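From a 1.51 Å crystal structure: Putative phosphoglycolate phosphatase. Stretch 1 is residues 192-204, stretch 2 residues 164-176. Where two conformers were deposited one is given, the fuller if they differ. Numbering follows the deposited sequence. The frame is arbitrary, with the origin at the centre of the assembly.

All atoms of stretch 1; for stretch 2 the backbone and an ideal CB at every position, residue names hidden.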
# COMPACT_ATOMS: atom_id res chain seq x y z
N GLU A 192 7.21 4.03 4.05
CA GLU A 192 8.63 3.87 3.68
C GLU A 192 8.83 2.95 2.47
O GLU A 192 9.79 3.11 1.72
CB GLU A 192 9.45 3.37 4.88
CG GLU A 192 9.31 1.89 5.26
CD GLU A 192 8.04 1.44 6.00
OE1 GLU A 192 7.03 2.19 6.04
OE2 GLU A 192 8.08 0.30 6.56
N ILE A 193 7.93 1.98 2.30
CA ILE A 193 8.01 1.06 1.14
C ILE A 193 7.79 1.85 -0.15
O ILE A 193 8.42 1.54 -1.16
CB ILE A 193 7.00 -0.11 1.28
CG1 ILE A 193 7.26 -0.88 2.57
CG2 ILE A 193 6.96 -1.02 0.00
CD1 ILE A 193 8.66 -1.34 2.68
N ASP A 194 6.90 2.86 -0.11
CA ASP A 194 6.65 3.73 -1.26
C ASP A 194 7.86 4.63 -1.58
O ASP A 194 8.26 4.75 -2.73
CB ASP A 194 5.36 4.52 -1.03
CG ASP A 194 4.18 3.60 -0.75
OD1 ASP A 194 4.08 2.55 -1.43
OD2 ASP A 194 3.48 3.83 0.24
N ILE A 195 8.44 5.20 -0.53
CA ILE A 195 9.70 5.93 -0.66
C ILE A 195 10.76 5.08 -1.38
O ILE A 195 11.40 5.52 -2.34
CB ILE A 195 10.21 6.44 0.72
CG1 ILE A 195 9.21 7.43 1.33
CG2 ILE A 195 11.58 7.12 0.58
CD1 ILE A 195 9.40 7.77 2.76
N GLN A 196 10.94 3.84 -0.91
CA GLN A 196 11.92 2.95 -1.50
C GLN A 196 11.59 2.49 -2.93
O GLN A 196 12.46 2.39 -3.81
CB GLN A 196 12.07 1.74 -0.60
CG GLN A 196 12.63 2.08 0.77
CD GLN A 196 12.56 0.89 1.70
OE1 GLN A 196 12.72 -0.27 1.26
NE2 GLN A 196 12.33 1.15 3.00
N THR A 197 10.32 2.20 -3.15
CA THR A 197 9.86 1.76 -4.45
C THR A 197 10.21 2.83 -5.52
O THR A 197 10.73 2.51 -6.61
CB THR A 197 8.36 1.53 -4.42
OG1 THR A 197 8.07 0.41 -3.56
CG2 THR A 197 7.83 1.23 -5.83
N ALA A 198 9.91 4.09 -5.19
CA ALA A 198 10.22 5.24 -6.10
C ALA A 198 11.71 5.31 -6.43
O ALA A 198 12.09 5.37 -7.60
CB ALA A 198 9.73 6.55 -5.50
N ARG A 199 12.54 5.28 -5.39
CA ARG A 199 14.00 5.36 -5.62
C ARG A 199 14.51 4.19 -6.45
O ARG A 199 15.34 4.37 -7.34
CB ARG A 199 14.76 5.41 -4.30
CG ARG A 199 16.29 5.63 -4.51
CD ARG A 199 16.78 6.73 -3.65
NE ARG A 199 18.15 7.12 -3.94
CZ ARG A 199 18.68 8.25 -3.48
NH1 ARG A 199 17.92 9.09 -2.79
NH2 ARG A 199 19.96 8.57 -3.73
N ASN A 200 14.00 2.99 -6.15
CA ASN A 200 14.36 1.77 -6.87
C ASN A 200 13.87 1.75 -8.33
O ASN A 200 14.44 1.07 -9.19
CB ASN A 200 13.92 0.47 -6.11
CG ASN A 200 14.55 0.35 -4.72
OD1 ASN A 200 15.53 1.03 -4.42
ND2 ASN A 200 13.95 -0.48 -3.85
N SER A 201 12.88 2.61 -8.61
CA SER A 201 12.31 2.73 -9.95
C SER A 201 12.76 4.02 -10.65
O SER A 201 12.23 4.34 -11.70
CB SER A 201 10.79 2.71 -9.87
OG SER A 201 10.32 1.49 -9.29
N GLU A 202 13.73 4.71 -10.07
CA GLU A 202 14.35 5.88 -10.67
C GLU A 202 13.29 6.98 -10.97
O GLU A 202 13.31 7.62 -12.03
CB GLU A 202 15.17 5.50 -11.91
CG GLU A 202 16.27 4.41 -11.66
CD GLU A 202 17.42 4.80 -10.69
OE1 GLU A 202 17.65 6.00 -10.41
OE2 GLU A 202 18.12 3.87 -10.23
N MSE A 203 12.38 7.17 -10.02
CA MSE A 203 11.37 8.22 -10.14
C MSE A 203 11.15 8.97 -8.82
O MSE A 203 11.52 8.52 -7.73
CB MSE A 203 10.07 7.63 -10.65
CG MSE A 203 9.43 6.72 -9.68
SE MSE A 203 7.77 5.99 -10.43
CE MSE A 203 8.40 5.07 -11.93
N ASP A 204 10.60 10.18 -8.96
CA ASP A 204 10.25 11.01 -7.82
C ASP A 204 9.11 10.38 -7.02
O ASP A 204 8.36 9.53 -7.50
CB ASP A 204 9.78 12.41 -8.31
CG ASP A 204 10.87 13.24 -8.99
OD1 ASP A 204 12.04 12.86 -8.94
OD2 ASP A 204 10.57 14.31 -9.56
N UNK A 164 7.33 -8.34 -4.75
CA UNK A 164 6.59 -7.26 -4.19
C UNK A 164 7.41 -5.98 -4.16
O UNK A 164 8.61 -6.01 -4.32
CB UNK A 164 6.11 -7.63 -2.78
N UNK A 165 6.72 -4.88 -3.93
CA UNK A 165 7.38 -3.59 -3.67
C UNK A 165 8.17 -3.84 -2.36
O UNK A 165 7.66 -4.53 -1.43
CB UNK A 165 6.39 -2.43 -3.55
N UNK A 166 9.35 -3.23 -2.22
CA UNK A 166 9.96 -2.20 -3.06
C UNK A 166 10.86 -2.66 -4.19
O UNK A 166 11.53 -1.79 -4.76
CB UNK A 166 10.78 -1.27 -2.16
N UNK A 167 10.82 -3.96 -4.59
CA UNK A 167 11.49 -4.36 -5.83
C UNK A 167 10.87 -3.55 -6.96
O UNK A 167 9.68 -3.19 -6.86
CB UNK A 167 11.36 -5.86 -6.09
N UNK A 168 11.65 -3.26 -8.01
CA UNK A 168 11.07 -2.43 -9.08
C UNK A 168 10.11 -3.15 -10.03
O UNK A 168 9.50 -2.48 -10.88
CB UNK A 168 12.21 -1.83 -9.91
N UNK A 169 9.96 -4.47 -9.92
CA UNK A 169 9.34 -5.22 -10.97
C UNK A 169 7.91 -4.75 -11.31
O UNK A 169 7.52 -4.62 -12.47
CB UNK A 169 9.32 -6.70 -10.58
N UNK A 170 7.08 -4.57 -10.29
CA UNK A 170 5.66 -4.24 -10.56
C UNK A 170 5.55 -2.85 -11.18
O UNK A 170 4.76 -2.64 -12.08
CB UNK A 170 4.83 -4.31 -9.28
N UNK A 171 6.32 -1.90 -10.69
CA UNK A 171 6.30 -0.54 -11.24
C UNK A 171 6.91 -0.52 -12.66
O UNK A 171 6.49 0.27 -13.51
CB UNK A 171 7.06 0.41 -10.32
N UNK A 172 7.86 -1.42 -12.94
CA UNK A 172 8.41 -1.53 -14.29
C UNK A 172 7.33 -2.07 -15.27
O UNK A 172 7.27 -1.63 -16.43
CB UNK A 172 9.64 -2.44 -14.28
N UNK A 173 6.47 -2.99 -14.79
CA UNK A 173 5.27 -3.46 -15.54
C UNK A 173 4.31 -2.30 -15.90
O UNK A 173 3.71 -2.27 -16.98
CB UNK A 173 4.52 -4.50 -14.71
N UNK A 174 4.13 -1.40 -14.94
CA UNK A 174 3.34 -0.19 -15.12
C UNK A 174 3.98 0.79 -16.15
O UNK A 174 3.32 1.27 -17.08
CB UNK A 174 3.17 0.51 -13.77
N UNK A 175 5.25 1.10 -15.94
CA UNK A 175 6.04 1.97 -16.81
C UNK A 175 5.99 1.50 -18.26
O UNK A 175 5.79 2.32 -19.17
CB UNK A 175 7.49 2.03 -16.33
N UNK A 176 6.16 0.20 -18.47
CA UNK A 176 6.07 -0.44 -19.77
C UNK A 176 4.71 -0.16 -20.41
O UNK A 176 4.65 0.32 -21.55
CB UNK A 176 6.30 -1.95 -19.64

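Position 164 has no atom of stretch 1 within 5.5 Å of its ideal CB, so many side chains would suit. It is Arg-164. Its NH1 donates to the backbone O of position 165, 2.9 Å away.

At 165 CA-to-CB points toward the helix of stretch 1. The ideal CB lies 3.3 Å from Thr-197 OG1 and 3.9 Å from Ile-193 CG2. Farther out is the carboxylate of Asp-194. A long side chain ending in a positive charge would suit, lysine or perhaps arginine. The residue is Lys-165. Its CB packs 3.8 Å from Ile-193 CG2, and its NZ forms a salt bridge with Asp-194 OD1 at 2.7 Å.

Position 166 also points toward the helix. The peptide bond before it is cis, which strongly favours proline. Its ideal CB is 3.6 Å from Gln-196 CB and 3.5 Å from Thr-197 OG1, so there is little room for bulk. Pro-166 is found, with the largest covered area of the contact. Its CD lies 4.1 Å from Ile-193 CG2. Its backbone O accepts a nearly straight hydrogen bond from Asn-200 ND2, 2.9 Å long. Thr-197 OG1 donates within its own helix, to Ile-193 O at 2.7 Å.

Position 167 points away, and stretch 1 sets no demand. It is Ala-167.

At 168 CA-to-CB points sideways. The ideal CB is 3.7 Å from Asn-200 O and 3.9 Å from Ser-201 OG. Phi is -77°, so proline fits, as would several small residues. Pro-168 is found. Water 1 donates to its O (2.9 Å) and to Ser-201 OG (2.8 Å), linking the two stretches.

Positions 169 and 170 have nothing of stretch 1 near their ideal CB atoms. They are Asp-169 and the selenomethionine Met-170.

Position 171 points toward stretch 1, with its ideal CB 3.6 Å from Ser-201 OG and the methyls Thr-197 CG2 and Met-203 CE farther off. Valine, threonine or alanine could serve. It is Thr-171. Its CG2 lies 3.6 Å from Met-203 CE, while its OG1 is 3.7 Å from Thr-197 CG2.

Position 172 points sideways; small or polar residues would do. Ser-172 OG hydrogen-bonds water 1 at 2.8 Å.

Positions 173 and 174 are out of reach. They hold Glu-173 and Cys-174.

Position 175 points toward stretch 1 but only Met-203 CE is near, 5.4 Å from the ideal CB. An apolar side chain suits. Val-175 CG2 meets Met-203 CE at 3.8 Å.

Position 176 is out of reach. It is Lys-176.

Stretch 2 164-176: RKPAPDMTSECVK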
# COMPACT_ATOMS: atom_id res chain seq x y z
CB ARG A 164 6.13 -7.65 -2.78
CG ARG A 164 7.33 -7.83 -1.82
CD ARG A 164 6.81 -7.91 -0.38
NE ARG A 164 7.87 -8.22 0.59
CZ ARG A 164 8.66 -7.33 1.18
NH1 ARG A 164 8.58 -6.03 0.92
NH2 ARG A 164 9.55 -7.76 2.07
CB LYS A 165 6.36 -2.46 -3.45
CG LYS A 165 5.48 -2.04 -4.64
CD LYS A 165 4.14 -1.43 -4.14
CE LYS A 165 4.39 -0.18 -3.33
NZ LYS A 165 3.14 0.35 -2.69
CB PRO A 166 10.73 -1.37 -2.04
CG PRO A 166 11.24 -2.37 -1.04
CD PRO A 166 10.15 -3.44 -0.98
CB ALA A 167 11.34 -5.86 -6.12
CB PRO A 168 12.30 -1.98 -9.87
CG PRO A 168 13.32 -3.00 -9.60
CD PRO A 168 13.08 -3.50 -8.21
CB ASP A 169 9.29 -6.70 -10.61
CG ASP A 169 10.66 -7.31 -10.30
OD1 ASP A 169 11.43 -6.72 -9.53
OD2 ASP A 169 10.95 -8.41 -10.79
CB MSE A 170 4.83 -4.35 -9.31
CG MSE A 170 4.91 -5.74 -8.63
SE MSE A 170 4.06 -5.75 -6.87
CE MSE A 170 2.49 -5.71 -7.63
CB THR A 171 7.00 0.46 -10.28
OG1 THR A 171 6.23 0.50 -9.06
CG2 THR A 171 7.12 1.88 -10.90
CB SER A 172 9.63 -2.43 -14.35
OG SER A 172 10.74 -1.83 -13.68
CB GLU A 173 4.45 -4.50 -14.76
CG GLU A 173 5.00 -5.95 -14.69
CD GLU A 173 5.28 -6.54 -16.05
OE1 GLU A 173 4.34 -6.58 -16.88
OE2 GLU A 173 6.43 -6.95 -16.28
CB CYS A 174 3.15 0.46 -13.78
SG CYS A 174 2.24 1.99 -13.87
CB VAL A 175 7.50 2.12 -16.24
CG1 VAL A 175 8.50 2.54 -17.31
CG2 VAL A 175 7.46 3.08 -15.04
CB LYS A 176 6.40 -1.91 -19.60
CG LYS A 176 6.27 -2.85 -20.71
CD LYS A 176 6.98 -4.17 -20.21
CE LYS A 176 6.10 -5.41 -20.29
NZ LYS A 176 6.59 -6.56 -19.43
O HOH W 1 10.41 0.15 -11.80
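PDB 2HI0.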